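Local coordinates for uncharacterized protein (Neosartorya fumigata, PDB 5J5K), which binds palmitic acid within an all-helical bundle, carries O-linked mannose and is probably a cell-wall antigen of the host humoral response, at residues Ala115-Thr120 and Asp145-Phe150. Residues are numbered along the deposited sequence; the frame is centred on the assembly and turned at random.
Sequences ALQSKT and DIDAAF. With PLM (palmitic acid), chain C.
Gln117 and Phe150 bring together segments 115-120 and 145-150, which run antiparallel (170° between their directions) with axes approaching to 10.5 Å; the CA atoms of these two residues, 6.5 Å apart, set the register. Phe150 projects its CB toward 115-120, and its ring lies with Gln117 CB over one face, 4.0 Å from the ring centroid in a CH-pi contact. With CG anti to the backbone N (chi1 -176°) and the chain extended beyond it, Gln117 passes over Phe150 CB, its amide nearly parallel to the ring. It ends at Asp147, where NE2 gives a weak but fairly straight hydrogen bond to OD1 (3.3 Å). The like charge of the nearby Asp121 carboxylate may be partly offset by this amide N-H.

Deeper in, Leu116 CB packs on Phe150 CE1 at 3.8 Å. Thr120 OG1 bonds to Leu116 O (2.7 Å), a carbonyl also taken by Thr120 N from the opposite face, so the hydroxyl is satisfied although it abuts the terminal methyl of palmitic acid (CG) at 3.3 Å. Leu116 CD1 and Phe150 CZ also touch the acyl chain: this helix pair, 106-130 with 133-156, forms part of the lipid-binding site in the HsbA-family helical bundle.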
loop_
_atom_site.group_PDB
_atom_site.type_symbol
_atom_site.label_atom_id
_atom_site.label_comp_id
_atom_site.label_asym_id
_atom_site.label_seq_id
_atom_site.Cartn_x
_atom_site.Cartn_y
_atom_site.Cartn_z
ATOM N N ALA A 115 -5.768 -6.449 5.583
ATOM C CA ALA A 115 -5.887 -5.125 6.209
ATOM C C ALA A 115 -5.359 -4.051 5.264
ATOM O O ALA A 115 -5.991 -3.008 5.078
ATOM C CB ALA A 115 -5.137 -5.077 7.553
ATOM N N LEU A 116 -4.215 -4.317 4.652
ATOM C CA LEU A 116 -3.616 -3.369 3.714
ATOM C C LEU A 116 -4.465 -3.170 2.457
ATOM O O LEU A 116 -4.584 -2.049 1.968
ATOM C CB LEU A 116 -2.196 -3.792 3.343
ATOM C CG LEU A 116 -1.182 -3.622 4.481
ATOM C CD1 LEU A 116 0.108 -4.330 4.125
ATOM C CD2 LEU A 116 -0.943 -2.145 4.803
ATOM N N GLN A 117 -5.067 -4.235 1.930
ATOM C CA GLN A 117 -5.924 -4.064 0.767
ATOM C C GLN A 117 -7.154 -3.202 1.111
ATOM O O GLN A 117 -7.499 -2.286 0.350
ATOM C CB GLN A 117 -6.362 -5.400 0.158
ATOM C CG GLN A 117 -7.183 -5.200 -1.109
ATOM C CD GLN A 117 -7.563 -6.479 -1.824
ATOM O OE1 GLN A 117 -7.467 -7.581 -1.277
ATOM N NE2 GLN A 117 -8.014 -6.329 -3.067
ATOM N N SER A 118 -7.811 -3.505 2.229
ATOM C CA SER A 118 -8.947 -2.717 2.689
ATOM C C SER A 118 -8.581 -1.231 2.881
ATOM O O SER A 118 -9.296 -0.329 2.394
ATOM C CB SER A 118 -9.543 -3.336 3.969
ATOM O OG SER A 118 -10.582 -2.527 4.472
ATOM N N LYS A 119 -7.452 -0.972 3.538
ATOM C CA LYS A 119 -7.019 0.405 3.801
ATOM C C LYS A 119 -6.624 1.139 2.510
ATOM O O LYS A 119 -6.954 2.318 2.345
ATOM C CB LYS A 119 -5.894 0.442 4.848
ATOM C CG LYS A 119 -6.380 0.013 6.238
ATOM C CD LYS A 119 -5.266 -0.137 7.258
ATOM C CE LYS A 119 -5.821 -0.655 8.593
ATOM N NZ LYS A 119 -6.806 0.271 9.257
ATOM N N THR A 120 -5.951 0.436 1.610
ATOM C CA THR A 120 -5.547 0.994 0.319
ATOM C C THR A 120 -6.787 1.309 -0.534
ATOM O O THR A 120 -6.865 2.362 -1.155
ATOM C CB THR A 120 -4.601 0.043 -0.437
ATOM O OG1 THR A 120 -3.408 -0.172 0.341
ATOM C CG2 THR A 120 -4.244 0.623 -1.810
ATOM N N ASP A 145 -5.595 -2.631 -10.703
ATOM C CA ASP A 145 -4.339 -3.371 -10.840
ATOM C C ASP A 145 -3.716 -3.661 -9.481
ATOM O O ASP A 145 -3.175 -4.749 -9.262
ATOM C CB ASP A 145 -3.340 -2.613 -11.700
ATOM C CG ASP A 145 -3.805 -2.437 -13.135
ATOM O OD1 ASP A 145 -4.621 -3.243 -13.640
ATOM O OD2 ASP A 145 -3.323 -1.474 -13.758
ATOM N N ILE A 146 -3.772 -2.681 -8.582
ATOM C CA ILE A 146 -3.283 -2.861 -7.218
ATOM C C ILE A 146 -4.084 -3.965 -6.503
ATOM O O ILE A 146 -3.503 -4.848 -5.880
ATOM C CB ILE A 146 -3.311 -1.537 -6.422
ATOM C CG1 ILE A 146 -2.277 -0.548 -6.982
ATOM C CG2 ILE A 146 -3.034 -1.778 -4.927
ATOM C CD1 ILE A 146 -2.405 0.877 -6.353
ATOM N N ASP A 147 -5.407 -3.913 -6.613
ATOM C CA ASP A 147 -6.276 -4.946 -6.039
ATOM C C ASP A 147 -5.968 -6.345 -6.601
ATOM O O ASP A 147 -5.932 -7.318 -5.844
ATOM C CB ASP A 147 -7.757 -4.607 -6.247
ATOM C CG ASP A 147 -8.230 -3.480 -5.344
ATOM O OD1 ASP A 147 -7.603 -3.276 -4.274
ATOM O OD2 ASP A 147 -9.221 -2.794 -5.708
ATOM N N ALA A 148 -5.736 -6.432 -7.908
ATOM C CA ALA A 148 -5.396 -7.701 -8.537
ATOM C C ALA A 148 -4.083 -8.278 -7.973
ATOM O O ALA A 148 -3.967 -9.491 -7.803
ATOM C CB ALA A 148 -5.312 -7.540 -10.045
ATOM N N ALA A 149 -3.111 -7.413 -7.692
ATOM C CA ALA A 149 -1.827 -7.848 -7.129
ATOM C C ALA A 149 -2.014 -8.324 -5.678
ATOM O O ALA A 149 -1.495 -9.368 -5.288
ATOM C CB ALA A 149 -0.791 -6.724 -7.217
ATOM N N PHE A 150 -2.768 -7.572 -4.882
ATOM C CA PHE A 150 -3.145 -8.034 -3.539
ATOM C C PHE A 150 -3.824 -9.399 -3.601
ATOM O O PHE A 150 -3.494 -10.286 -2.816
ATOM C CB PHE A 150 -4.095 -7.045 -2.839
ATOM C CG PHE A 150 -3.392 -5.985 -2.065
ATOM C CD1 PHE A 150 -2.710 -6.303 -0.898
ATOM C CD2 PHE A 150 -3.418 -4.667 -2.484
ATOM C CE1 PHE A 150 -2.036 -5.332 -0.166
ATOM C CE2 PHE A 150 -2.742 -3.674 -1.749
ATOM C CZ PHE A 150 -2.056 -4.006 -0.595
HETATM C C1 PLM C . 6.893 -10.916 7.717
HETATM O O1 PLM C . 7.563 -11.956 7.891
HETATM O O2 PLM C . 7.411 -9.961 7.099
HETATM C C2 PLM C . 5.484 -10.822 8.232
HETATM C C3 PLM C . 5.126 -9.387 8.619
HETATM C C4 PLM C . 4.795 -8.434 7.474
HETATM C C5 PLM C . 3.971 -9.033 6.347
HETATM C C6 PLM C . 3.346 -7.931 5.504
HETATM C C7 PLM C . 2.733 -8.494 4.237
HETATM C C8 PLM C . 2.024 -7.393 3.456
HETATM C C9 PLM C . 2.944 -6.723 2.450
HETATM C CA PLM C . 2.170 -5.812 1.512
HETATM C CB PLM C . 3.105 -4.931 0.699
HETATM C CC PLM C . 2.338 -3.974 -0.208
HETATM C CD PLM C . 1.642 -2.883 0.595
HETATM C CE PLM C . 1.114 -1.780 -0.302
HETATM C CF PLM C . 0.237 -0.773 0.439
HETATM C CG PLM C . -0.286 0.317 -0.502
#